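PDB 3IMM: putative secreted glycosylhydrolase from Parabacteroides distasonis ATCC 8503, which is probably a secreted hydrolase of the 3-keto-disaccharide hydrolase family, with a concanavalin-like fold, and may act on glycosidic bonds. Local coordinates for residues L51-K56 / I191-I196; F55-G60 / K114-P119. All blocks are in the same frame, centred on the assembly; numbering follows the deposited sequence.

Contact 1. Residues L51-K56 / I191-I196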
loop_
_atom_site.group_PDB
_atom_site.type_symbol
_atom_site.label_atom_id
_atom_site.label_comp_id
_atom_site.label_asym_id
_atom_site.label_seq_id
_atom_site.Cartn_x
_atom_site.Cartn_y
_atom_site.Cartn_z
ATOM N N LEU A 51 2.146 -9.075 -5.231
ATOM C CA LEU A 51 0.787 -8.585 -5.207
ATOM C C LEU A 51 0.654 -7.641 -6.395
ATOM O O LEU A 51 1.472 -6.751 -6.572
ATOM C CB LEU A 51 0.534 -7.885 -3.862
ATOM C CG LEU A 51 -0.779 -7.132 -3.608
ATOM C CD1 LEU A 51 -1.947 -8.108 -3.502
ATOM C CD2 LEU A 51 -0.682 -6.260 -2.348
ATOM N N ASP A 52 -0.361 -7.878 -7.221
ATOM C CA ASP A 52 -0.744 -7.011 -8.338
ATOM C C ASP A 52 -2.095 -6.392 -8.046
ATOM O O ASP A 52 -3.009 -7.058 -7.490
ATOM C CB ASP A 52 -0.920 -7.833 -9.611
ATOM C CG ASP A 52 0.248 -7.771 -10.515
ATOM O OD1 ASP A 52 1.370 -7.688 -10.037
ATOM O OD2 ASP A 52 0.024 -7.813 -11.714
ATOM N N LEU A 53 -2.240 -5.136 -8.453
ATOM C CA LEU A 53 -3.519 -4.463 -8.352
ATOM C C LEU A 53 -3.573 -3.292 -9.312
ATOM O O LEU A 53 -2.553 -2.683 -9.621
ATOM C CB LEU A 53 -3.744 -3.960 -6.935
ATOM C CG LEU A 53 -2.781 -2.911 -6.343
ATOM C CD1 LEU A 53 -3.513 -2.002 -5.383
ATOM C CD2 LEU A 53 -1.563 -3.546 -5.652
ATOM N N ASP A 54 -4.773 -2.994 -9.783
ATOM C CA ASP A 54 -5.038 -1.799 -10.550
ATOM C C ASP A 54 -5.608 -0.853 -9.540
ATOM O O ASP A 54 -6.274 -1.302 -8.595
ATOM C CB ASP A 54 -6.077 -2.049 -11.654
ATOM C CG ASP A 54 -5.652 -3.137 -12.663
ATOM O OD1 ASP A 54 -4.463 -3.501 -12.702
ATOM O OD2 ASP A 54 -6.527 -3.644 -13.421
ATOM N N PHE A 55 -5.343 0.448 -9.713
ATOM C CA PHE A 55 -6.050 1.462 -8.972
ATOM C C PHE A 55 -6.269 2.712 -9.816
ATOM O O PHE A 55 -5.501 2.986 -10.763
ATOM C CB PHE A 55 -5.319 1.789 -7.679
ATOM C CG PHE A 55 -4.017 2.471 -7.870
ATOM C CD1 PHE A 55 -3.948 3.879 -7.902
ATOM C CD2 PHE A 55 -2.839 1.738 -7.981
ATOM C CE1 PHE A 55 -2.728 4.523 -8.052
ATOM C CE2 PHE A 55 -1.611 2.383 -8.159
ATOM C CZ PHE A 55 -1.553 3.764 -8.202
ATOM N N LYS A 56 -7.334 3.450 -9.482
ATOM C CA LYS A 56 -7.659 4.752 -10.108
ATOM C C LYS A 56 -7.785 5.800 -9.014
ATOM O O LYS A 56 -8.425 5.585 -7.997
ATOM C CB LYS A 56 -8.980 4.630 -10.875
ATOM C CG LYS A 56 -9.536 5.891 -11.551
ATOM C CD LYS A 56 -10.790 5.556 -12.424
ATOM C CE LYS A 56 -11.997 5.265 -11.567
ATOM N NZ LYS A 56 -13.236 5.128 -12.342
ATOM N N ILE A 191 -10.865 6.421 -4.022
ATOM C CA ILE A 191 -9.907 5.541 -4.652
ATOM C C ILE A 191 -10.673 4.272 -5.053
ATOM O O ILE A 191 -11.611 3.874 -4.373
ATOM C CB ILE A 191 -8.675 5.265 -3.721
ATOM C CG1 ILE A 191 -7.610 4.496 -4.528
ATOM C CG2 ILE A 191 -9.099 4.520 -2.491
ATOM C CD1 ILE A 191 -6.177 4.415 -3.933
ATOM N N TRP A 192 -10.337 3.704 -6.212
ATOM C CA TRP A 192 -10.946 2.498 -6.730
ATOM C C TRP A 192 -9.888 1.455 -7.002
ATOM O O TRP A 192 -8.828 1.774 -7.560
ATOM C CB TRP A 192 -11.664 2.810 -8.048
ATOM C CG TRP A 192 -12.817 3.788 -7.923
ATOM C CD1 TRP A 192 -14.111 3.470 -7.721
ATOM C CD2 TRP A 192 -12.771 5.219 -8.013
ATOM N NE1 TRP A 192 -14.896 4.601 -7.696
ATOM C CE2 TRP A 192 -14.091 5.691 -7.872
ATOM C CE3 TRP A 192 -11.742 6.149 -8.198
ATOM C CZ2 TRP A 192 -14.416 7.051 -7.901
ATOM C CZ3 TRP A 192 -12.066 7.493 -8.242
ATOM C CH2 TRP A 192 -13.397 7.931 -8.088
ATOM N N PHE A 193 -10.193 0.197 -6.652
ATOM C CA PHE A 193 -9.300 -0.903 -6.935
ATOM C C PHE A 193 -9.922 -1.988 -7.815
ATOM O O PHE A 193 -11.161 -2.211 -7.820
ATOM C CB PHE A 193 -8.831 -1.576 -5.659
ATOM C CG PHE A 193 -8.292 -0.639 -4.611
ATOM C CD1 PHE A 193 -6.959 -0.317 -4.560
ATOM C CD2 PHE A 193 -9.161 -0.129 -3.629
ATOM C CE1 PHE A 193 -6.487 0.497 -3.573
ATOM C CE2 PHE A 193 -8.697 0.692 -2.636
ATOM C CZ PHE A 193 -7.353 1.016 -2.609
ATOM N N ARG A 194 -9.065 -2.693 -8.544
ATOM C CA ARG A 194 -9.510 -3.853 -9.298
ATOM C C ARG A 194 -8.389 -4.786 -9.663
ATOM O O ARG A 194 -7.212 -4.458 -9.524
ATOM C CB ARG A 194 -10.296 -3.491 -10.550
ATOM C CG ARG A 194 -9.482 -2.922 -11.566
ATOM C CD ARG A 194 -10.200 -2.764 -12.915
ATOM N NE ARG A 194 -9.109 -2.308 -13.754
ATOM C CZ ARG A 194 -9.169 -1.507 -14.796
ATOM N NH1 ARG A 194 -10.311 -1.067 -15.246
ATOM N NH2 ARG A 194 -8.024 -1.173 -15.404
ATOM N N ASN A 195 -8.771 -5.982 -10.086
ATOM C CA ASN A 195 -7.805 -7.013 -10.418
ATOM C C ASN A 195 -6.743 -7.186 -9.317
ATOM O O ASN A 195 -5.579 -7.277 -9.610
ATOM C CB ASN A 195 -7.128 -6.689 -11.768
ATOM C CG ASN A 195 -8.073 -6.814 -12.922
ATOM O OD1 ASN A 195 -8.763 -7.821 -13.034
ATOM N ND2 ASN A 195 -8.086 -5.822 -13.803
ATOM N N ILE A 196 -7.172 -7.272 -8.062
ATOM C CA ILE A 196 -6.263 -7.473 -6.937
ATOM C C ILE A 196 -5.998 -8.965 -6.815
ATOM O O ILE A 196 -6.908 -9.768 -6.511
ATOM C CB ILE A 196 -6.809 -6.928 -5.652
ATOM C CG1 ILE A 196 -7.393 -5.537 -5.851
ATOM C CG2 ILE A 196 -5.734 -6.880 -4.572
ATOM C CD1 ILE A 196 -8.392 -5.177 -4.795
HETATM O O HOH W 1 -3.850 -6.273 -11.353
#

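Contact 2. Residues F55-G60 / K114-P119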
loop_
_atom_site.group_PDB
_atom_site.type_symbol
_atom_site.label_atom_id
_atom_site.label_comp_id
_atom_site.label_asym_id
_atom_site.label_seq_id
_atom_site.Cartn_x
_atom_site.Cartn_y
_atom_site.Cartn_z
ATOM N N PHE A 55 -5.343 0.448 -9.713
ATOM C CA PHE A 55 -6.050 1.462 -8.972
ATOM C C PHE A 55 -6.269 2.712 -9.816
ATOM O O PHE A 55 -5.501 2.986 -10.763
ATOM C CB PHE A 55 -5.319 1.789 -7.679
ATOM C CG PHE A 55 -4.017 2.471 -7.870
ATOM C CD1 PHE A 55 -3.948 3.879 -7.902
ATOM C CD2 PHE A 55 -2.839 1.738 -7.981
ATOM C CE1 PHE A 55 -2.728 4.523 -8.052
ATOM C CE2 PHE A 55 -1.611 2.383 -8.159
ATOM C CZ PHE A 55 -1.553 3.764 -8.202
ATOM N N LYS A 56 -7.334 3.450 -9.482
ATOM C CA LYS A 56 -7.659 4.752 -10.108
ATOM C C LYS A 56 -7.785 5.800 -9.014
ATOM O O LYS A 56 -8.425 5.585 -7.997
ATOM C CB LYS A 56 -8.980 4.630 -10.875
ATOM C CG LYS A 56 -9.536 5.891 -11.551
ATOM C CD LYS A 56 -10.790 5.556 -12.424
ATOM C CE LYS A 56 -11.997 5.265 -11.567
ATOM N NZ LYS A 56 -13.236 5.128 -12.342
ATOM N N THR A 57 -7.186 6.951 -9.229
ATOM C CA THR A 57 -7.261 8.016 -8.251
ATOM C C THR A 57 -8.331 9.031 -8.578
ATOM O O THR A 57 -8.852 9.094 -9.694
ATOM C CB THR A 57 -5.908 8.761 -8.122
ATOM O OG1 THR A 57 -5.673 9.505 -9.314
ATOM C CG2 THR A 57 -4.769 7.771 -7.880
ATOM N N ASP A 58 -8.659 9.776 -7.533
ATOM C CA ASP A 58 -9.366 11.031 -7.564
ATOM C C ASP A 58 -8.334 12.155 -7.313
ATOM O O ASP A 58 -7.188 11.902 -6.875
ATOM C CB ASP A 58 -10.305 11.024 -6.363
ATOM C CG ASP A 58 -11.656 11.580 -6.640
ATOM O OD1 ASP A 58 -11.894 12.086 -7.755
ATOM O OD2 ASP A 58 -12.512 11.447 -5.725
ATOM N N VAL A 59 -8.752 13.402 -7.506
ATOM C CA VAL A 59 -7.903 14.525 -7.210
ATOM C C VAL A 59 -7.616 14.445 -5.714
ATOM O O VAL A 59 -8.534 14.345 -4.923
ATOM C CB VAL A 59 -8.536 15.906 -7.620
ATOM C CG1 VAL A 59 -7.718 17.058 -7.069
ATOM C CG2 VAL A 59 -8.627 16.020 -9.150
ATOM N N GLY A 60 -6.338 14.377 -5.363
ATOM C CA GLY A 60 -5.889 14.442 -3.973
ATOM C C GLY A 60 -5.952 13.143 -3.202
ATOM O O GLY A 60 -5.775 13.150 -1.985
ATOM N N LYS A 114 5.136 11.403 -10.267
ATOM C CA LYS A 114 4.230 11.554 -11.375
ATOM C C LYS A 114 4.446 10.432 -12.404
ATOM O O LYS A 114 4.218 10.603 -13.596
ATOM C CB LYS A 114 4.366 12.950 -11.959
ATOM C CG LYS A 114 4.061 14.059 -10.976
ATOM C CD LYS A 114 4.079 15.419 -11.707
ATOM C CE LYS A 114 3.819 16.559 -10.746
ATOM N NZ LYS A 114 3.308 17.750 -11.482
ATOM N N VAL A 115 4.831 9.263 -11.912
ATOM C CA VAL A 115 4.613 8.009 -12.656
ATOM C C VAL A 115 3.117 7.603 -12.593
ATOM O O VAL A 115 2.586 6.979 -13.501
ATOM C CB VAL A 115 5.532 6.920 -12.134
ATOM C CG1 VAL A 115 5.278 5.577 -12.847
ATOM C CG2 VAL A 115 7.018 7.407 -12.285
ATOM N N VAL A 116 2.446 7.952 -11.506
ATOM C CA VAL A 116 1.029 7.717 -11.377
ATOM C C VAL A 116 0.353 8.581 -12.424
ATOM O O VAL A 116 0.804 9.674 -12.744
ATOM C CB VAL A 116 0.503 8.055 -9.947
ATOM C CG1 VAL A 116 0.637 9.539 -9.645
ATOM C CG2 VAL A 116 -0.959 7.606 -9.770
ATOM N N LYS A 117 -0.724 8.056 -13.000
ATOM C CA LYS A 117 -1.479 8.798 -14.000
ATOM C C LYS A 117 -2.362 9.804 -13.298
ATOM O O LYS A 117 -2.430 9.843 -12.063
ATOM C CB LYS A 117 -2.257 7.825 -14.876
ATOM C CG LYS A 117 -1.312 7.031 -15.741
ATOM C CD LYS A 117 -2.001 5.918 -16.412
ATOM C CE LYS A 117 -1.057 5.167 -17.351
ATOM N NZ LYS A 117 -1.766 3.929 -17.862
ATOM N N LYS A 118 -3.015 10.643 -14.082
ATOM C CA LYS A 118 -3.883 11.696 -13.540
ATOM C C LYS A 118 -5.186 11.103 -13.031
ATOM O O LYS A 118 -5.537 10.014 -13.440
ATOM C CB LYS A 118 -4.147 12.755 -14.620
ATOM C CG LYS A 118 -2.905 13.607 -14.880
ATOM C CD LYS A 118 -3.239 14.833 -15.685
ATOM C CE LYS A 118 -1.986 15.655 -15.968
ATOM N NZ LYS A 118 -2.162 16.442 -17.238
ATOM N N PRO A 119 -5.893 11.814 -12.124
ATOM C CA PRO A 119 -7.137 11.342 -11.590
ATOM C C PRO A 119 -7.997 10.779 -12.682
ATOM O O PRO A 119 -8.036 11.345 -13.759
ATOM C CB PRO A 119 -7.751 12.601 -11.005
ATOM C CG PRO A 119 -6.570 13.306 -10.471
ATOM C CD PRO A 119 -5.553 13.136 -11.552
HETATM O O HOH W 2 -3.321 10.591 -9.533
HETATM O O HOH W 3 -5.452 7.409 -11.481
#

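Contact 1. Residues L51-K56 / I191-I196
Asp-54 and Arg-194 face each other as a hydrogen-bonded antiparallel pair, each backbone N-H meeting the other's carbonyl. Lys-56 and Trp-192 repeat the pattern two residues on, and the non-hydrogen-bonded pair Phe-55 and Phe-193 lies between them. Past Arg-194 the register slips at a beta bulge: Asn-195 is the extra residue, its backbone in the left-handed helical region that asparagine tolerates well. Beyond it, Ile-196 CA lies 3.3 Å from Asp-52 O, a CA-H...O contact.

The polar side chains converge on Asp-54 OD2. Arg-194 NE forms a salt bridge to it at 2.9 Å, arriving on the oxygen's anti lone pair, with the oxygen near the guanidinium plane. Asn-195 ND2 donates to the same oxygen from above the carboxylate plane, at 2.7 Å and almost straight (179°). A water links Asp-54 OD1 to Asn-195 O. Arg-194 also reaches across strand 49-57 to Trp-122 of strand 122-130, in a cation-pi contact. An alanine in place of Arg-194 would probably leave the Asp-54 charge without its cationic mate and Trp-122 without its cation-pi partner.

Lys-56 suits its place because its long methylene chain can lie on an aromatic face while its ammonium stays charged. A bend at chi3 (73°) brings CE over one face of the Trp-192 indole, 3.5 Å from CE3, in a CH-pi contact, and NZ follows in a cation-pi contact 4.5 Å from the centroid of the six-membered ring.

Apolar groups fill the opposite side of the sheet. Leu-53 CD1 meets Phe-193 CD1 at 3.9 Å, side by side, and Leu-51 CD1 touches Ile-196 CG2 at 4.1 Å. Paired charges, an amide and tryptophans on one side, and aliphatic and phenyl groups on the other, imply a two-faced sheet whose apolar side packs inward on Val-65 and Ile-84.

Contact 2. Residues F55-G60 / K114-P119
Asp-58 and Pro-119 bring the two backbones closest, CA to CA 4.6 Å, where the end of strand 49-57 and the irregular chain before strand 122-130 run in directions 59° apart. No direct hydrogen bond joins the segments; two waters do so instead. Thr-57 OG1, placed between the backbone N and the carbonyl carbon (chi1 69°), donates to one water at 2.6 Å, and that water in turn donates to Lys-117 O at 2.8 Å. The second water accepts from Thr-57 N at 2.9 Å and gives a longer bond to Lys-118 O. Threonine serves here because it offers a hydroxyl to the water while its methyl, CG2, lies at the edge of the Phe-55 ring.

Both segments belong to what is probably a concanavalin-like beta sandwich: 55-60 leaves one sheet for the other, and 114-119 leads back to the first. Just past Gly-60, strand 62-69 begins with Asn-62 and Ser-63, which bind a sodium ion together with Glu-81 and Gln-83.

Apolar packing lies on both sides of the threonine. Val-116 CG2, anti to the backbone N, reaches Phe-55 CE1 at 3.9 Å, the two side chains crossing at about a right angle; a short branched residue fits beside that large, buried ring. Pro-119 sets its CG 3.7 Å from Val-59 CG2, and its ring also covers Val-59 N, a buried amide with no partner in the model. Pro-119 CA makes a CA-H...O contact with Thr-57 O at 3.4 Å. The CB of Asp-58 points away from 114-119, and its OD2 accepts a hydrogen bond from the backbone N-H of Leu-190.

How the contacts relate
Following the chain from the N terminus, strand 49-57, with the loop that follows it, supplies the first half of both contacts, which share Phe-55 and Lys-56. Contact 2 closes first: the chain runs through strands 62-69 and 80-85 of the other sheet, then through a long loop, before 114-119 returns beside 55-60. Contact 1 closes only when 191-196 comes back, so the shorter loop nests inside the longer one. Between the two closures lie strands 122-130, 133-138 and 141-147 of the first sheet and 179-182 of the second. Contact 1 thus joins neighbouring strands within a sheet, while contact 2 ties the strand's end to a connection. The two touch where Trp-192 CZ3 packs 3.9 Å from Thr-57 O.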